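Probable CoA-transferase alpha subunit (Rhodococcus jostii, PDB 6COJ) probably acts as the alpha subunit of a CoA-transferase-family enzyme that binds a spirocyclic acyl-CoA thioester. Local coordinates at residues A[111-123]-A[134-148]. The protein carries 1 engineered substitution. Residues are numbered along the deposited sequence; the frame is centred on the assembly and turned at random. Where two conformers were deposited one is given.
Sequences AVREMDAGMVKCG and LPIRAGLGSDVRRFW. Engineered in segment 111-123: Ala117 (natural residue Glu).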
loop_
_atom_site.group_PDB
_atom_site.type_symbol
_atom_site.label_atom_id
_atom_site.label_comp_id
_atom_site.label_asym_id
_atom_site.label_seq_id
_atom_site.Cartn_x
_atom_site.Cartn_y
_atom_site.Cartn_z
ATOM N N ALA A 111 -23.694 19.301 -2.171
ATOM C CA ALA A 111 -23.950 18.036 -2.842
ATOM C C ALA A 111 -22.935 17.047 -2.297
ATOM O O ALA A 111 -21.745 17.364 -2.220
ATOM C CB ALA A 111 -23.761 18.189 -4.350
ATOM N N VAL A 112 -23.390 15.872 -1.883
ATOM C CA VAL A 112 -22.493 14.909 -1.248
ATOM C C VAL A 112 -22.262 13.701 -2.140
ATOM O O VAL A 112 -23.190 13.184 -2.777
ATOM C CB VAL A 112 -22.900 14.495 0.183
ATOM C CG1 VAL A 112 -22.997 15.724 1.099
ATOM C CG2 VAL A 112 -24.200 13.716 0.183
ATOM N N ARG A 113 -21.004 13.260 -2.180
ATOM C CA ARG A 113 -20.656 11.940 -2.690
ATOM C C ARG A 113 -20.083 11.143 -1.526
ATOM O O ARG A 113 -18.892 10.791 -1.491
ATOM C CB ARG A 113 -19.701 12.044 -3.873
ATOM C CG ARG A 113 -20.299 12.774 -5.070
ATOM C CD ARG A 113 -21.515 12.041 -5.670
ATOM N NE ARG A 113 -22.068 12.783 -6.797
ATOM C CZ ARG A 113 -23.043 13.678 -6.693
ATOM N NH1 ARG A 113 -23.598 13.920 -5.511
ATOM N NH2 ARG A 113 -23.466 14.316 -7.775
ATOM N N GLU A 114 -20.950 10.890 -0.552
ATOM C CA GLU A 114 -20.618 10.088 0.610
ATOM C C GLU A 114 -20.277 8.673 0.158
ATOM O O GLU A 114 -20.877 8.143 -0.784
ATOM C CB GLU A 114 -21.839 10.093 1.537
ATOM C CG GLU A 114 -21.648 9.365 2.847
ATOM C CD GLU A 114 -22.778 9.633 3.817
ATOM O OE1 GLU A 114 -23.174 10.806 3.954
ATOM O OE2 GLU A 114 -23.282 8.670 4.429
ATOM N N MET A 115 -19.293 8.066 0.815
ATOM C CA MET A 115 -18.823 6.762 0.372
ATOM C C MET A 115 -18.293 5.981 1.560
ATOM O O MET A 115 -18.019 6.539 2.625
ATOM C CB MET A 115 -17.743 6.905 -0.705
ATOM C CG MET A 115 -16.430 7.474 -0.186
ATOM S SD MET A 115 -15.241 7.794 -1.512
ATOM C CE MET A 115 -15.466 9.566 -1.735
ATOM N N ASP A 116 -18.148 4.669 1.375
ATOM C CA ASP A 116 -17.505 3.867 2.408
ATOM C C ASP A 116 -16.095 4.396 2.675
ATOM O O ASP A 116 -15.410 4.866 1.765
ATOM C CB ASP A 116 -17.445 2.402 1.981
ATOM C CG ASP A 116 -16.646 1.558 2.945
ATOM O OD1 ASP A 116 -17.221 1.098 3.959
ATOM O OD2 ASP A 116 -15.439 1.375 2.696
ATOM N N ALA A 117 -15.666 4.349 3.939
ATOM C CA ALA A 117 -14.365 4.919 4.278
ATOM C C ALA A 117 -13.230 4.297 3.465
ATOM O O ALA A 117 -12.268 4.983 3.111
ATOM C CB ALA A 117 -14.106 4.802 5.779
ATOM N N GLY A 118 -13.326 3.002 3.150
ATOM C CA GLY A 118 -12.284 2.373 2.350
ATOM C C GLY A 118 -12.261 2.840 0.915
ATOM O O GLY A 118 -11.223 2.706 0.244
ATOM N N MET A 119 -13.383 3.384 0.424
ATOM C CA MET A 119 -13.425 3.902 -0.935
ATOM C C MET A 119 -12.607 5.176 -1.083
ATOM O O MET A 119 -12.110 5.456 -2.178
ATOM C CB MET A 119 -14.870 4.131 -1.371
ATOM C CG MET A 119 -15.656 2.840 -1.553
ATOM S SD MET A 119 -17.426 3.128 -1.797
ATOM C CE MET A 119 -17.436 4.009 -3.358
ATOM N N VAL A 120 -12.481 5.976 -0.017
ATOM C CA VAL A 120 -11.619 7.154 -0.087
ATOM C C VAL A 120 -10.182 6.737 -0.367
ATOM O O VAL A 120 -9.543 7.234 -1.301
ATOM C CB VAL A 120 -11.723 7.995 1.196
ATOM C CG1 VAL A 120 -10.800 9.192 1.090
ATOM C CG2 VAL A 120 -13.159 8.490 1.413
ATOM N N LYS A 121 -9.650 5.829 0.449
ATOM C CA LYS A 121 -8.299 5.324 0.236
ATOM C C LYS A 121 -8.145 4.787 -1.181
ATOM O O LYS A 121 -7.171 5.096 -1.881
ATOM C CB LYS A 121 -8.011 4.229 1.264
ATOM C CG LYS A 121 -6.666 3.547 1.077
ATOM C CD LYS A 121 -6.546 2.315 1.975
ATOM C CE LYS A 121 -5.216 1.614 1.727
ATOM N NZ LYS A 121 -4.984 0.462 2.632
ATOM N N CYS A 122 -9.120 3.997 -1.620
ATOM C CA CYS A 122 -9.068 3.404 -2.947
ATOM C C CYS A 122 -9.017 4.475 -4.035
ATOM O O CYS A 122 -8.190 4.402 -4.956
ATOM C CB CYS A 122 -10.295 2.510 -3.106
ATOM S SG CYS A 122 -10.436 1.652 -4.666
ATOM N N GLY A 123 -9.899 5.475 -3.947
ATOM C CA GLY A 123 -9.913 6.520 -4.958
ATOM C C GLY A 123 -8.632 7.331 -4.990
ATOM O O GLY A 123 -8.171 7.739 -6.061
ATOM N N LEU A 134 -10.172 1.932 -9.581
ATOM C CA LEU A 134 -9.751 0.660 -9.006
ATOM C C LEU A 134 -11.002 -0.071 -8.542
ATOM O O LEU A 134 -11.948 0.567 -8.061
ATOM C CB LEU A 134 -8.801 0.852 -7.807
ATOM C CG LEU A 134 -7.365 1.272 -8.132
ATOM C CD1 LEU A 134 -6.613 1.692 -6.874
ATOM C CD2 LEU A 134 -6.630 0.122 -8.847
ATOM N N PRO A 135 -11.051 -1.389 -8.691
ATOM C CA PRO A 135 -12.227 -2.143 -8.258
ATOM C C PRO A 135 -12.197 -2.320 -6.753
ATOM O O PRO A 135 -11.133 -2.423 -6.138
ATOM C CB PRO A 135 -12.040 -3.502 -8.936
ATOM C CG PRO A 135 -10.523 -3.642 -9.026
ATOM C CD PRO A 135 -10.026 -2.256 -9.308
ATOM N N ILE A 136 -13.388 -2.384 -6.163
ATOM C CA ILE A 136 -13.511 -2.558 -4.722
ATOM C C ILE A 136 -14.879 -3.152 -4.437
ATOM O O ILE A 136 -15.840 -2.918 -5.174
ATOM C CB ILE A 136 -13.269 -1.219 -3.974
ATOM C CG1 ILE A 136 -13.180 -1.426 -2.458
ATOM C CG2 ILE A 136 -14.373 -0.213 -4.283
ATOM C CD1 ILE A 136 -12.558 -0.241 -1.682
ATOM N N ARG A 137 -14.957 -3.961 -3.380
ATOM C CA ARG A 137 -16.229 -4.551 -2.985
ATOM C C ARG A 137 -17.089 -3.543 -2.228
ATOM O O ARG A 137 -18.305 -3.464 -2.455
ATOM C CB ARG A 137 -15.972 -5.781 -2.116
ATOM C CG ARG A 137 -17.182 -6.660 -1.919
ATOM C CD ARG A 137 -16.836 -7.962 -1.207
ATOM N NE ARG A 137 -15.456 -8.341 -1.448
ATOM C CZ ARG A 137 -15.101 -9.244 -2.345
ATOM N NH1 ARG A 137 -13.813 -9.545 -2.522
ATOM N NH2 ARG A 137 -16.041 -9.822 -3.083
ATOM N N ALA A 138 -16.471 -2.764 -1.334
ATOM C CA ALA A 138 -17.203 -1.808 -0.506
ATOM C C ALA A 138 -18.053 -0.882 -1.362
ATOM O O ALA A 138 -17.584 -0.333 -2.364
ATOM C CB ALA A 138 -16.205 -0.976 0.307
ATOM N N GLY A 139 -19.307 -0.699 -0.945
ATOM C CA GLY A 139 -20.250 0.107 -1.696
ATOM C C GLY A 139 -21.369 -0.730 -2.278
ATOM O O GLY A 139 -22.522 -0.290 -2.320
ATOM N N LEU A 140 -21.047 -1.945 -2.730
ATOM C CA LEU A 140 -22.050 -2.821 -3.330
ATOM C C LEU A 140 -23.193 -3.069 -2.361
ATOM O O LEU A 140 -22.977 -3.349 -1.177
ATOM C CB LEU A 140 -21.427 -4.165 -3.696
ATOM C CG LEU A 140 -20.535 -4.271 -4.922
ATOM C CD1 LEU A 140 -19.959 -5.669 -4.943
ATOM C CD2 LEU A 140 -21.307 -4.004 -6.216
ATOM N N GLY A 141 -24.416 -2.963 -2.864
ATOM C CA GLY A 141 -25.587 -3.251 -2.069
ATOM C C GLY A 141 -26.008 -2.167 -1.103
ATOM O O GLY A 141 -27.004 -2.359 -0.390
ATOM N N SER A 142 -25.281 -1.049 -1.044
ATOM C CA SER A 142 -25.533 0.012 -0.077
ATOM C C SER A 142 -26.026 1.271 -0.773
ATOM O O SER A 142 -25.961 1.417 -1.995
ATOM C CB SER A 142 -24.260 0.370 0.705
ATOM O OG SER A 142 -23.404 1.155 -0.102
ATOM N N ASP A 143 -26.467 2.221 0.042
ATOM C CA ASP A 143 -26.911 3.499 -0.499
ATOM C C ASP A 143 -25.765 4.387 -0.960
ATOM O O ASP A 143 -26.021 5.475 -1.481
ATOM C CB ASP A 143 -27.848 4.216 0.475
ATOM C CG ASP A 143 -29.293 3.883 0.225
ATOM O OD1 ASP A 143 -29.608 3.475 -0.916
ATOM O OD2 ASP A 143 -30.112 4.034 1.157
ATOM N N VAL A 144 -24.515 3.936 -0.844
ATOM C CA VAL A 144 -23.454 4.617 -1.575
ATOM C C VAL A 144 -23.823 4.746 -3.052
ATOM O O VAL A 144 -23.574 5.782 -3.682
ATOM C CB VAL A 144 -22.105 3.905 -1.361
ATOM C CG1 VAL A 144 -21.029 4.556 -2.219
ATOM C CG2 VAL A 144 -21.721 3.955 0.106
ATOM N N ARG A 145 -24.462 3.711 -3.619
ATOM C CA ARG A 145 -24.883 3.769 -5.019
ATOM C C ARG A 145 -25.805 4.953 -5.279
ATOM O O ARG A 145 -25.701 5.610 -6.319
ATOM C CB ARG A 145 -25.594 2.474 -5.424
ATOM C CG ARG A 145 -24.761 1.213 -5.243
ATOM C CD ARG A 145 -23.452 1.274 -6.026
ATOM N NE ARG A 145 -23.618 1.528 -7.453
ATOM C CZ ARG A 145 -23.876 0.592 -8.359
ATOM N NH1 ARG A 145 -24.012 -0.677 -7.990
ATOM N NH2 ARG A 145 -24.006 0.917 -9.641
ATOM N N ARG A 146 -26.725 5.207 -4.370
ATOM C CA ARG A 146 -27.689 6.309 -4.534
ATOM C C ARG A 146 -27.096 7.678 -4.288
ATOM O O ARG A 146 -27.509 8.604 -4.882
ATOM C CB ARG A 146 -28.872 6.126 -3.636
ATOM C CG ARG A 146 -29.711 4.943 -3.949
ATOM C CD ARG A 146 -31.189 5.244 -3.793
ATOM N NE ARG A 146 -31.725 5.694 -2.497
ATOM C CZ ARG A 146 -32.236 6.914 -2.298
ATOM N NH1 ARG A 146 -32.774 7.213 -1.139
ATOM N NH2 ARG A 146 -32.185 7.864 -3.247
ATOM N N PHE A 147 -26.146 7.784 -3.369
ATOM C CA PHE A 147 -25.449 9.055 -3.197
ATOM C C PHE A 147 -24.792 9.501 -4.499
ATOM O O PHE A 147 -24.755 10.699 -4.808
ATOM C CB PHE A 147 -24.372 8.936 -2.114
ATOM C CG PHE A 147 -24.876 9.089 -0.707
ATOM C CD1 PHE A 147 -25.428 10.290 -0.271
ATOM C CD2 PHE A 147 -24.744 8.051 0.204
ATOM C CE1 PHE A 147 -25.871 10.427 1.029
ATOM C CE2 PHE A 147 -25.176 8.181 1.507
ATOM C CZ PHE A 147 -25.744 9.380 1.929
ATOM N N TRP A 148 -24.256 8.554 -5.271
ATOM C CA TRP A 148 -23.463 8.876 -6.451
ATOM C C TRP A 148 -24.227 8.772 -7.755
ATOM O O TRP A 148 -23.840 9.425 -8.731
ATOM C CB TRP A 148 -22.283 7.920 -6.567
ATOM C CG TRP A 148 -21.202 8.091 -5.569
ATOM C CD1 TRP A 148 -21.288 7.906 -4.218
ATOM C CD2 TRP A 148 -19.836 8.429 -5.847
ATOM N NE1 TRP A 148 -20.057 8.120 -3.638
ATOM C CE2 TRP A 148 -19.153 8.443 -4.618
ATOM C CE3 TRP A 148 -19.131 8.738 -7.019
ATOM C CZ2 TRP A 148 -17.794 8.736 -4.528
ATOM C CZ3 TRP A 148 -17.786 9.047 -6.924
ATOM C CH2 TRP A 148 -17.132 9.037 -5.686
#
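Trp148 and Phe147 of helix 144-148 lie against strand 111-114, one of the two outermost strands, within this chain, of the parallel sheet of a CoA-transferase fold, and show how two consecutive aromatics can pack on one short run of chain by different faces and edges. The Trp148 indole turns its rim to the backbone: NE1 donates to Glu114 O at 3.0 Å, a bent bond (139°) that lies near the ring plane but meets the carbonyl from above its own plane. Arg113 CB covers one indole face, while Met115 CE touches Trp148 CZ2 (3.7 Å) at the ring edge, and Met115 SD, 5.4 Å from the centroid of the six-membered ring, makes an edge-on Met-aromatic contact. An alanine in place of Trp148 would probably leave Glu114 O without this donor and open a gap beneath Arg113 CB and beside Met115 CE. Phe147 presents a face to Glu114, whose CB sits 3.7 Å from the ring centroid; with CG anti to the backbone N (chi1 -177°), the extended chain carries the carboxylate over the ring rim toward Tyr86 and a polar side chain of the partner protein. Beyond Asp116, which N-caps the helix bearing ligand-contacting, engineered Ala117, Met119 and Val144 meet tip to tip. Farther along, Cys122 CB meets Ile136 CD1 at 3.8 Å.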